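Local structure of CD38 molecule (Bos taurus, 3KOU) at residues 82-87 with 155-160; 45-50 with 69-74; 88-93 with 166-171. The protein is a glycosylated member of the ADP-ribosyl cyclase family, a protein of helices and a parallel sheet that holds the ligand 2NF in a pocket. One frame throughout, in Å; residues are numbered along the deposited sequence. Where two conformers were deposited one is given.

Contact 1: 82-87 with 155-160; sequences GQQVFW and ERFAES. With 2NF ([[(2R,3S,4R,5R)-5-(6-aminopurin-9-yl)-3,4-dihydroxyoxolan-2-yl]methoxy-hydroxyphosphoryl] [(2R,3S,4R,5R)-5-(3-carbamoylpyridin-1-ium-1yl)- 3-fluoro-,4- hydroxyoxolan-2-yl]methyl phosphate), chain E.
Gln84 and Phe86 of segment 82-87, which runs into edge strand 85-88, pack on Phe157 and Ala158 of helix 145-160 in a buried strand-to-helix contact that walls the 2NF pocket. Gln84 NE2 sits over the middle of one face of the Phe157 ring, 3.1 Å above its plane, with amide and ring inclined by 39°. From there NE2 donates a nearly straight bond of 2.9 Å to Phe157 O, coming in from above the carbonyl plane. An extended chain, CG anti to the backbone N (chi1 -167°), carries the amide to the helix. Its OE1 accepts a water proton, and that water also bonds Ser160 OG. Phe157 in turn directs an edge at the face of Phe86 in an offset edge-to-face stack, centroids 5.1 Å apart and planes at 63°, while Ala158 CA meets the edge of Phe86 at CZ (4.0 Å). At the ligand, Phe157 CE2 lies 3.2 Å from F2D, and Trp87 N gives a 2.8 Å bond to O3D. Glutamine suits its buried place because both ends of its amide have partners. Lying over one ring face and bonded to the same residue's carbonyl, it probably restrains the rotation of a ring that borders the ligand.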
loop_
_atom_site.group_PDB
_atom_site.type_symbol
_atom_site.label_atom_id
_atom_site.label_comp_id
_atom_site.label_asym_id
_atom_site.label_seq_id
_atom_site.Cartn_x
_atom_site.Cartn_y
_atom_site.Cartn_z
ATOM N N GLY A 82 -16.590 4.146 -0.361
ATOM C CA GLY A 82 -17.060 3.027 -1.161
ATOM C C GLY A 82 -16.186 2.619 -2.344
ATOM O O GLY A 82 -16.554 1.730 -3.120
ATOM N N GLN A 83 -15.025 3.245 -2.505
ATOM C CA GLN A 83 -14.174 2.889 -3.648
ATOM C C GLN A 83 -12.827 2.257 -3.264
ATOM O O GLN A 83 -12.013 1.941 -4.121
ATOM C CB GLN A 83 -13.968 4.093 -4.577
ATOM C CG GLN A 83 -15.268 4.509 -5.289
ATOM C CD GLN A 83 -15.182 5.861 -5.977
ATOM O OE1 GLN A 83 -14.142 6.234 -6.522
ATOM N NE2 GLN A 83 -16.290 6.596 -5.969
ATOM N N GLN A 84 -12.600 2.046 -1.976
ATOM C CA GLN A 84 -11.259 1.625 -1.548
ATOM C C GLN A 84 -11.047 0.100 -1.536
ATOM O O GLN A 84 -11.918 -0.669 -1.124
ATOM C CB GLN A 84 -10.972 2.218 -0.170
ATOM C CG GLN A 84 -9.517 2.145 0.292
ATOM C CD GLN A 84 -9.267 3.083 1.478
ATOM O OE1 GLN A 84 -10.001 4.057 1.677
ATOM N NE2 GLN A 84 -8.232 2.808 2.241
ATOM N N VAL A 85 -9.869 -0.325 -1.970
ATOM C CA VAL A 85 -9.515 -1.738 -2.064
ATOM C C VAL A 85 -8.183 -2.004 -1.378
ATOM O O VAL A 85 -7.185 -1.350 -1.683
ATOM C CB VAL A 85 -9.415 -2.189 -3.533
ATOM C CG1 VAL A 85 -8.911 -3.642 -3.623
ATOM C CG2 VAL A 85 -10.773 -2.007 -4.214
ATOM N N PHE A 86 -8.182 -2.950 -0.441
ATOM C CA PHE A 86 -6.972 -3.473 0.175
ATOM C C PHE A 86 -6.604 -4.795 -0.510
ATOM O O PHE A 86 -7.448 -5.422 -1.156
ATOM C CB PHE A 86 -7.197 -3.723 1.690
ATOM C CG PHE A 86 -7.478 -2.469 2.474
ATOM C CD1 PHE A 86 -6.439 -1.707 2.995
ATOM C CD2 PHE A 86 -8.778 -2.039 2.668
ATOM C CE1 PHE A 86 -6.703 -0.546 3.706
ATOM C CE2 PHE A 86 -9.046 -0.877 3.385
ATOM C CZ PHE A 86 -8.017 -0.141 3.906
ATOM N N TRP A 87 -5.350 -5.216 -0.363
ATOM C CA TRP A 87 -4.877 -6.493 -0.907
ATOM C C TRP A 87 -3.721 -7.033 -0.064
ATOM O O TRP A 87 -3.042 -6.276 0.626
ATOM C CB TRP A 87 -4.436 -6.351 -2.368
ATOM C CG TRP A 87 -3.321 -5.370 -2.573
ATOM C CD1 TRP A 87 -3.442 -4.037 -2.861
ATOM C CD2 TRP A 87 -1.922 -5.641 -2.519
ATOM N NE1 TRP A 87 -2.195 -3.462 -2.985
ATOM C CE2 TRP A 87 -1.248 -4.427 -2.776
ATOM C CE3 TRP A 87 -1.167 -6.797 -2.277
ATOM C CZ2 TRP A 87 0.133 -4.335 -2.799
ATOM C CZ3 TRP A 87 0.204 -6.697 -2.302
ATOM C CH2 TRP A 87 0.841 -5.478 -2.566
ATOM N N GLU A 155 -0.911 3.134 6.800
ATOM C CA GLU A 155 -1.687 3.484 7.983
ATOM C C GLU A 155 -2.680 4.617 7.716
ATOM O O GLU A 155 -3.841 4.524 8.103
ATOM C CB GLU A 155 -0.789 3.815 9.192
ATOM C CG GLU A 155 -1.592 4.384 10.353
ATOM C CD GLU A 155 -0.760 4.651 11.596
ATOM O OE1 GLU A 155 0.483 4.653 11.508
ATOM O OE2 GLU A 155 -1.356 4.867 12.671
ATOM N N ARG A 156 -2.234 5.684 7.053
ATOM C CA ARG A 156 -3.124 6.798 6.753
ATOM C C ARG A 156 -4.259 6.389 5.815
ATOM O O ARG A 156 -5.396 6.792 6.024
ATOM C CB ARG A 156 -2.358 8.009 6.197
ATOM C CG ARG A 156 -1.234 8.496 7.103
ATOM C CD ARG A 156 -1.769 9.395 8.221
ATOM N NE ARG A 156 -2.523 10.524 7.678
ATOM C CZ ARG A 156 -2.019 11.741 7.480
ATOM N NH1 ARG A 156 -0.754 11.996 7.782
ATOM N NH2 ARG A 156 -2.779 12.707 6.974
ATOM N N PHE A 157 -3.938 5.593 4.791
ATOM C CA PHE A 157 -4.920 5.009 3.858
ATOM C C PHE A 157 -6.025 4.251 4.630
ATOM O O PHE A 157 -7.245 4.457 4.401
ATOM C CB PHE A 157 -4.121 4.067 2.937
ATOM C CG PHE A 157 -4.905 3.362 1.849
ATOM C CD1 PHE A 157 -5.477 4.055 0.797
ATOM C CD2 PHE A 157 -4.948 1.972 1.826
ATOM C CE1 PHE A 157 -6.140 3.372 -0.239
ATOM C CE2 PHE A 157 -5.594 1.278 0.792
ATOM C CZ PHE A 157 -6.183 1.976 -0.244
ATOM N N ALA A 158 -5.605 3.419 5.578
ATOM C CA ALA A 158 -6.555 2.669 6.405
ATOM C C ALA A 158 -7.396 3.587 7.308
ATOM O O ALA A 158 -8.611 3.397 7.465
ATOM C CB ALA A 158 -5.799 1.592 7.251
ATOM N N GLU A 159 -6.757 4.580 7.920
ATOM C CA GLU A 159 -7.475 5.492 8.822
ATOM C C GLU A 159 -8.520 6.340 8.093
ATOM O O GLU A 159 -9.541 6.732 8.674
ATOM C CB GLU A 159 -6.502 6.395 9.595
ATOM C CG GLU A 159 -5.636 5.640 10.593
ATOM C CD GLU A 159 -4.472 6.456 11.154
ATOM O OE1 GLU A 159 -4.177 7.555 10.637
ATOM O OE2 GLU A 159 -3.846 5.985 12.127
ATOM N N SER A 160 -8.289 6.612 6.813
ATOM C CA SER A 160 -9.193 7.502 6.097
ATOM C C SER A 160 -10.345 6.790 5.377
ATOM O O SER A 160 -11.289 7.442 4.924
ATOM C CB SER A 160 -8.414 8.429 5.152
ATOM O OG SER A 160 -7.801 7.691 4.126
HETATM C C1D 2NF E . -1.211 -1.605 2.333
HETATM C C2D 2NF E . -2.216 -1.715 1.202
HETATM F F2D 2NF E . -3.195 -0.855 1.147
HETATM C C3D 2NF E . -2.455 -3.197 1.033
HETATM O O3D 2NF E . -3.785 -3.487 1.130
HETATM O O4D 2NF E . -0.647 -2.887 2.456
HETATM C C4D 2NF E . -1.426 -3.878 1.944
HETATM C C5D 2NF E . -0.612 -4.989 1.347
HETATM O O5D 2NF E . 0.706 -5.245 1.804
HETATM P PN 2NF E . 0.919 -6.635 2.449
HETATM O O1N 2NF E . -0.328 -6.868 3.115
HETATM O O2N 2NF E . 2.082 -6.601 3.211
HETATM O O3 2NF E . 0.957 -7.594 1.231
HETATM P PA 2NF E . 2.142 -8.486 0.725
HETATM O O1A 2NF E . 2.560 -9.287 1.757
HETATM O O2A 2NF E . 3.159 -7.520 0.403
HETATM O O5B 2NF E . 1.682 -9.219 -0.419
HETATM O O HOH W 1 -9.382 6.666 2.240
#

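Contact 2: 45-50 with 69-74; sequences QAIRQA and NSLINL. With SO4 (sulfate ion), chain D.
Leu71 and Leu74 of the short helix 69-74 close against Ile47 and Ala50 of helix 44-55, the two segments running nearly antiparallel (159°) with axes 9.4 Å apart. The tight part gathers round two methyls. CD1 of Leu74 reaches Ala50 CB at 3.6 Å and lies alongside Ile47, whose CG1 is 4.0 Å away. CD1 of Leu71 rests 3.6 Å from the backbone oxygen Ile47 O and 4.0 Å from Ala50 CB. With CG anti to the backbone N (chi1 172°), Leu71 swings its end nearer to the partner helix than its first bond would suggest. Alanine suits position 50, where a single methyl lets two leucine tips come close. Behind this layer Ile47 continues onto Leu114 and Cys28, and Leu71 onto Phe149 and Leu111, so the inner side merges with neighbouring helices.

Toward solvent the contact thins: Leu74 buries its CD1 end, yet as a whole stays at the exposed margin, and the far flank of helix 44-55 is polar. There Arg48 NH2 donates to O3 of a sulfate at 2.9 Å, and Gln49 NE2 to its O2, also at 2.9 Å. O2 lies at the edge of the guanidinium, in its plane, while CG of Gln49 lies over the rim of one guanidinium face. The two segments thus cohere by close fit and burial of aliphatic surface, without directional bonds between them, whereas the far flank offers N-H groups to an anion, probably from the crystallisation liquor.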
loop_
_atom_site.group_PDB
_atom_site.type_symbol
_atom_site.label_atom_id
_atom_site.label_comp_id
_atom_site.label_asym_id
_atom_site.label_seq_id
_atom_site.Cartn_x
_atom_site.Cartn_y
_atom_site.Cartn_z
ATOM N N GLN A 45 5.999 19.893 -8.335
ATOM C CA GLN A 45 7.366 20.246 -7.955
ATOM C C GLN A 45 7.507 20.244 -6.427
ATOM O O GLN A 45 8.483 19.721 -5.879
ATOM C CB GLN A 45 7.729 21.620 -8.518
ATOM C CG GLN A 45 9.153 22.060 -8.222
ATOM C CD GLN A 45 9.456 23.453 -8.764
ATOM O OE1 GLN A 45 8.567 24.150 -9.256
ATOM N NE2 GLN A 45 10.709 23.863 -8.672
ATOM N N ALA A 46 6.520 20.801 -5.738
ATOM C CA ALA A 46 6.564 20.854 -4.274
ATOM C C ALA A 46 6.471 19.456 -3.657
ATOM O O ALA A 46 7.129 19.145 -2.647
ATOM C CB ALA A 46 5.452 21.743 -3.729
ATOM N N ILE A 47 5.634 18.618 -4.249
ATOM C CA ILE A 47 5.544 17.241 -3.792
ATOM C C ILE A 47 6.867 16.493 -3.973
ATOM O O ILE A 47 7.318 15.808 -3.050
ATOM C CB ILE A 47 4.338 16.524 -4.420
ATOM C CG1 ILE A 47 3.047 17.145 -3.863
ATOM C CG2 ILE A 47 4.387 15.006 -4.151
ATOM C CD1 ILE A 47 1.781 16.750 -4.644
ATOM N N ARG A 48 7.496 16.634 -5.139
ATOM C CA ARG A 48 8.798 16.021 -5.362
ATOM C C ARG A 48 9.803 16.533 -4.355
ATOM O O ARG A 48 10.560 15.751 -3.776
ATOM C CB ARG A 48 9.363 16.272 -6.772
ATOM C CG ARG A 48 10.787 15.678 -6.854
ATOM C CD ARG A 48 11.831 16.401 -7.708
ATOM N NE ARG A 48 11.473 17.684 -8.294
ATOM C CZ ARG A 48 12.133 18.825 -8.113
ATOM N NH1 ARG A 48 13.209 18.884 -7.331
ATOM N NH2 ARG A 48 11.713 19.926 -8.732
ATOM N N GLN A 49 9.840 17.848 -4.152
ATOM C CA GLN A 49 10.808 18.401 -3.214
ATOM C C GLN A 49 10.586 17.846 -1.806
ATOM O O GLN A 49 11.565 17.545 -1.117
ATOM C CB GLN A 49 10.788 19.925 -3.191
ATOM C CG GLN A 49 11.293 20.593 -4.482
ATOM C CD GLN A 49 10.938 22.099 -4.533
ATOM O OE1 GLN A 49 9.967 22.537 -3.921
ATOM N NE2 GLN A 49 11.733 22.877 -5.267
ATOM N N ALA A 50 9.324 17.736 -1.382
ATOM C CA ALA A 50 9.025 17.211 -0.040
ATOM C C ALA A 50 9.453 15.753 0.094
ATOM O O ALA A 50 9.942 15.328 1.151
ATOM C CB ALA A 50 7.520 17.353 0.303
ATOM N N ASN A 69 5.492 13.002 7.608
ATOM C CA ASN A 69 4.243 13.736 7.884
ATOM C C ASN A 69 4.013 14.859 6.870
ATOM O O ASN A 69 2.907 15.016 6.332
ATOM C CB ASN A 69 4.175 14.300 9.330
ATOM C CG ASN A 69 3.774 13.250 10.385
ATOM O OD1 ASN A 69 4.501 12.291 10.637
ATOM N ND2 ASN A 69 2.629 13.461 11.032
ATOM N N SER A 70 5.050 15.638 6.578
ATOM C CA SER A 70 4.894 16.797 5.698
ATOM C C SER A 70 4.570 16.418 4.244
ATOM O O SER A 70 3.740 17.061 3.591
ATOM C CB SER A 70 6.126 17.710 5.767
ATOM O OG SER A 70 6.194 18.371 7.020
ATOM N N LEU A 71 5.224 15.379 3.738
ATOM C CA LEU A 71 4.909 14.866 2.413
ATOM C C LEU A 71 3.450 14.413 2.328
ATOM O O LEU A 71 2.737 14.780 1.416
ATOM C CB LEU A 71 5.832 13.695 2.072
ATOM C CG LEU A 71 5.497 12.941 0.786
ATOM C CD1 LEU A 71 5.690 13.921 -0.428
ATOM C CD2 LEU A 71 6.417 11.718 0.681
ATOM N N ILE A 72 3.023 13.614 3.296
ATOM C CA ILE A 72 1.686 13.035 3.264
ATOM C C ILE A 72 0.619 14.120 3.378
ATOM O O ILE A 72 -0.436 14.025 2.759
ATOM C CB ILE A 72 1.528 11.966 4.358
ATOM C CG1 ILE A 72 2.385 10.744 4.011
ATOM C CG2 ILE A 72 0.071 11.551 4.522
ATOM C CD1 ILE A 72 2.382 9.739 5.074
ATOM N N ASN A 73 0.920 15.175 4.125
ATOM C CA ASN A 73 -0.026 16.276 4.262
ATOM C C ASN A 73 -0.278 16.950 2.927
ATOM O O ASN A 73 -1.367 17.470 2.706
ATOM C CB ASN A 73 0.439 17.297 5.313
ATOM C CG ASN A 73 0.181 16.826 6.743
ATOM O OD1 ASN A 73 -0.586 15.891 6.973
ATOM N ND2 ASN A 73 0.823 17.474 7.708
ATOM N N LEU A 74 0.725 16.950 2.044
ATOM C CA LEU A 74 0.568 17.550 0.714
ATOM C C LEU A 74 -0.361 16.747 -0.194
ATOM O O LEU A 74 -0.910 17.284 -1.164
ATOM C CB LEU A 74 1.921 17.710 0.002
ATOM C CG LEU A 74 2.944 18.714 0.532
ATOM C CD1 LEU A 74 4.214 18.615 -0.334
ATOM C CD2 LEU A 74 2.375 20.137 0.527
HETATM S S SO4 D . 14.327 22.354 -8.579
HETATM O O1 SO4 D . 14.545 23.790 -8.718
HETATM O O2 SO4 D . 13.538 22.090 -7.378
HETATM O O3 SO4 D . 13.619 21.858 -9.756
HETATM O O4 SO4 D . 15.607 21.648 -8.482
#

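Contact 3: 88-93 with 166-171; sequences SKTKEL and RVVLNG. With NAG (2-acetamido-2-deoxy-beta-D-glucopyranose), chain C; 2NF ([[(2R,3S,4R,5R)-5-(6-aminopurin-9-yl)-3,4-dihydroxyoxolan-2-yl]methoxy-hydroxyphosphoryl] [(2R,3S,4R,5R)-5-(3-carbamoylpyridin-1-ium-1yl)- 3-fluoro-,4- hydroxyoxolan-2-yl]methyl phosphate), chain E.
Val168 O draws two donors from segment 88-93, and these polar links tie the end of strand 85-88 and the turn after it to strand 164-170, one firmly and one weakly. Thr90 OG1 donates at 2.8 Å from above the carbonyl plane, and Ser88 N adds a weak, longer bond of 3.4 Å. The hydroxyl of Thr90 takes the place between its backbone N and carbonyl carbon (chi1 59°), which turns it to the strand; although Thr90 stands at the N-cap of helix 91-101, its side chain makes no capping bond. Farther along, Asn170 ND2 donates to Lys89 O at 2.9 Å, tilted 31° from the carbonyl plane, and a water joins Ser88 O to Asn170 N.

Van der Waals contacts fill in beside these bonds. The methyl CG2 of Thr90 presses on the backbone, 3.3 Å from Leu169 C, so threonine serves with both of its branches. The apolar pair is Leu93 CD2 and Val168 CG1, 3.9 Å apart, their side chains crossing at about a right angle, and Phe243 of helix 240-245 packs on both residues.

A covalent link and charged groups make up the third kind of interaction. Asn170 ND2 is bonded to C1 of an N-acetylglucosamine, in an Asn-Gly-Ser sequon, and its remaining N-H is the one spent on Lys89 O; the sugar's acetyl methyl rests on Leu93. On the ligand side Ser88 OG gives a 2.8 Å bond to O1N of 2NF. Lys89 NZ reaches O1A at 2.9 Å while also pairing with Asp178, a carboxylate that probably helps steady the ammonium beside the phosphate. Backbone N of Lys89 bonds O5B, in a turn where Lys89 has positive phi. Holding a diphosphate just past the C-terminal end of a parallel strand, here 85-88, where the chain turns toward a helix, is common in alpha/beta nucleotide-binding folds.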
loop_
_atom_site.group_PDB
_atom_site.type_symbol
_atom_site.label_atom_id
_atom_site.label_comp_id
_atom_site.label_asym_id
_atom_site.label_seq_id
_atom_site.Cartn_x
_atom_site.Cartn_y
_atom_site.Cartn_z
ATOM N N SER A 88 -3.517 -8.348 -0.099
ATOM C CA SER A 88 -2.374 -8.971 0.579
ATOM C C SER A 88 -2.075 -10.293 -0.139
ATOM O O SER A 88 -2.949 -11.155 -0.211
ATOM C CB SER A 88 -2.722 -9.213 2.066
ATOM O OG SER A 88 -1.551 -9.428 2.857
ATOM N N LYS A 89 -0.871 -10.411 -0.716
ATOM C CA LYS A 89 -0.443 -11.610 -1.441
ATOM C C LYS A 89 -1.206 -11.783 -2.746
ATOM O O LYS A 89 -1.216 -12.877 -3.319
ATOM C CB LYS A 89 -0.616 -12.893 -0.598
ATOM C CG LYS A 89 -0.413 -12.735 0.899
ATOM C CD LYS A 89 1.025 -12.407 1.232
ATOM C CE LYS A 89 1.205 -12.290 2.753
ATOM N NZ LYS A 89 2.582 -11.827 3.071
ATOM N N THR A 90 -1.840 -10.706 -3.215
ATOM C CA THR A 90 -2.693 -10.766 -4.392
ATOM C C THR A 90 -2.439 -9.552 -5.289
ATOM O O THR A 90 -3.344 -9.057 -5.968
ATOM C CB THR A 90 -4.172 -10.774 -3.993
ATOM O OG1 THR A 90 -4.478 -9.584 -3.241
ATOM C CG2 THR A 90 -4.513 -12.017 -3.149
ATOM N N LYS A 91 -1.199 -9.077 -5.305
ATOM C CA LYS A 91 -0.912 -7.785 -5.936
ATOM C C LYS A 91 -1.472 -7.678 -7.354
ATOM O O LYS A 91 -2.249 -6.784 -7.656
ATOM C CB LYS A 91 0.583 -7.500 -5.942
ATOM C CG LYS A 91 0.916 -6.026 -6.170
ATOM C CD LYS A 91 2.423 -5.831 -6.140
ATOM C CE LYS A 91 3.141 -6.958 -6.876
ATOM N NZ LYS A 91 2.859 -6.964 -8.344
ATOM N N GLU A 92 -1.096 -8.622 -8.204
ATOM C CA GLU A 92 -1.505 -8.616 -9.598
ATOM C C GLU A 92 -3.022 -8.650 -9.750
ATOM O O GLU A 92 -3.598 -7.804 -10.437
ATOM C CB GLU A 92 -0.891 -9.814 -10.311
ATOM C CG GLU A 92 -1.457 -10.031 -11.707
ATOM C CD GLU A 92 -0.850 -11.230 -12.412
ATOM O OE1 GLU A 92 -0.087 -11.981 -11.765
ATOM O OE2 GLU A 92 -1.139 -11.417 -13.615
ATOM N N LEU A 93 -3.661 -9.628 -9.103
ATOM C CA LEU A 93 -5.121 -9.776 -9.165
ATOM C C LEU A 93 -5.884 -8.537 -8.684
ATOM O O LEU A 93 -6.845 -8.089 -9.313
ATOM C CB LEU A 93 -5.584 -11.012 -8.380
ATOM C CG LEU A 93 -7.105 -11.207 -8.331
ATOM C CD1 LEU A 93 -7.691 -11.350 -9.760
ATOM C CD2 LEU A 93 -7.528 -12.396 -7.447
ATOM N N ARG A 166 -13.211 -3.016 0.378
ATOM C CA ARG A 166 -13.019 -4.408 -0.055
ATOM C C ARG A 166 -11.579 -4.855 0.160
ATOM O O ARG A 166 -10.656 -4.021 0.113
ATOM C CB ARG A 166 -13.409 -4.610 -1.533
ATOM C CG ARG A 166 -14.862 -4.316 -1.867
ATOM C CD ARG A 166 -14.986 -3.008 -2.617
ATOM N NE ARG A 166 -16.372 -2.557 -2.727
ATOM C CZ ARG A 166 -17.177 -2.863 -3.737
ATOM N NH1 ARG A 166 -16.738 -3.623 -4.730
ATOM N NH2 ARG A 166 -18.424 -2.411 -3.758
ATOM N N VAL A 167 -11.380 -6.150 0.436
ATOM C CA VAL A 167 -10.036 -6.736 0.459
ATOM C C VAL A 167 -9.937 -8.013 -0.392
ATOM O O VAL A 167 -10.824 -8.879 -0.340
ATOM C CB VAL A 167 -9.499 -6.981 1.891
ATOM C CG1 VAL A 167 -10.298 -8.062 2.585
ATOM C CG2 VAL A 167 -8.029 -7.367 1.833
ATOM N N VAL A 168 -8.892 -8.095 -1.219
ATOM C CA VAL A 168 -8.650 -9.282 -2.052
ATOM C C VAL A 168 -7.556 -10.127 -1.401
ATOM O O VAL A 168 -6.420 -9.675 -1.253
ATOM C CB VAL A 168 -8.233 -8.894 -3.486
ATOM C CG1 VAL A 168 -8.119 -10.148 -4.374
ATOM C CG2 VAL A 168 -9.248 -7.889 -4.072
ATOM N N LEU A 169 -7.913 -11.340 -0.993
ATOM C CA LEU A 169 -6.959 -12.234 -0.355
ATOM C C LEU A 169 -6.748 -13.482 -1.178
ATOM O O LEU A 169 -7.538 -13.805 -2.067
ATOM C CB LEU A 169 -7.423 -12.614 1.055
ATOM C CG LEU A 169 -7.634 -11.375 1.946
ATOM C CD1 LEU A 169 -8.329 -11.743 3.270
ATOM C CD2 LEU A 169 -6.301 -10.663 2.217
ATOM N N ASN A 170 -5.695 -14.203 -0.831
ATOM C CA ASN A 170 -5.231 -15.329 -1.615
ATOM C C ASN A 170 -5.688 -16.661 -1.053
ATOM O O ASN A 170 -5.092 -17.169 -0.103
ATOM C CB ASN A 170 -3.728 -15.318 -1.606
ATOM C CG ASN A 170 -3.164 -16.136 -2.697
ATOM O OD1 ASN A 170 -3.640 -17.233 -3.001
ATOM N ND2 ASN A 170 -2.157 -15.605 -3.318
ATOM N N GLY A 171 -6.721 -17.239 -1.654
ATOM C CA GLY A 171 -7.244 -18.516 -1.193
ATOM C C GLY A 171 -6.369 -19.713 -1.531
ATOM O O GLY A 171 -6.685 -20.846 -1.152
HETATM C C1 NAG C . -1.470 -16.691 -4.468
HETATM C C2 NAG C . -1.649 -16.007 -5.832
HETATM C C3 NAG C . -0.647 -16.601 -6.839
HETATM C C4 NAG C . 0.785 -16.716 -6.298
HETATM C C5 NAG C . 0.761 -17.345 -4.908
HETATM C C6 NAG C . 2.146 -17.391 -4.237
HETATM C C7 NAG C . -3.894 -15.158 -6.358
HETATM C C8 NAG C . -5.304 -15.520 -6.709
HETATM N N2 NAG C . -3.013 -16.175 -6.344
HETATM O O3 NAG C . -0.678 -15.876 -8.052
HETATM O O4 NAG C . 1.583 -17.518 -7.183
HETATM O O5 NAG C . -0.105 -16.574 -4.091
HETATM O O6 NAG C . 2.742 -16.108 -4.244
HETATM O O7 NAG C . -3.592 -13.986 -6.112
HETATM C C1D 2NF E . -1.211 -1.605 2.333
HETATM C C2D 2NF E . -2.216 -1.715 1.202
HETATM F F2D 2NF E . -3.195 -0.855 1.147
HETATM C C3D 2NF E . -2.455 -3.197 1.033
HETATM O O3D 2NF E . -3.785 -3.487 1.130
HETATM O O4D 2NF E . -0.647 -2.887 2.456
HETATM C C4D 2NF E . -1.426 -3.878 1.944
HETATM C C5D 2NF E . -0.612 -4.989 1.347
HETATM O O5D 2NF E . 0.706 -5.245 1.804
HETATM P PN 2NF E . 0.919 -6.635 2.449
HETATM O O1N 2NF E . -0.328 -6.868 3.115
HETATM O O2N 2NF E . 2.082 -6.601 3.211
HETATM O O3 2NF E . 0.957 -7.594 1.231
HETATM P PA 2NF E . 2.142 -8.486 0.725
HETATM O O1A 2NF E . 2.560 -9.287 1.757
HETATM O O2A 2NF E . 3.159 -7.520 0.403
HETATM O O5B 2NF E . 1.682 -9.219 -0.419
HETATM O O HOH W 2 -3.866 -13.306 1.016
#

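Overall arrangement
Contacts 1 and 3 are buried and share the parallel sheet: strands 85-88 and 164-170 are neighbours, joined by probable backbone bonds of Phe86 with Arg166 and Val168, and the segments of the two contacts alternate along the chain. Both touch 2NF, contact 1 with aromatic rings about the sugar and contact 3 with hydroxyl, amide and ammonium groups at the diphosphate. Contact 2 is partly buried, purely helical and closes earlier in the chain. It lies about 29 Å from contact 3, centre to centre, across the molecule's middle, but its segments meet those of contact 1 where Arg156 packs on Ile72. Its aliphatic chemistry contrasts with the aromatic stacking of contact 1 and the hydrogen bonds and charges of contact 3.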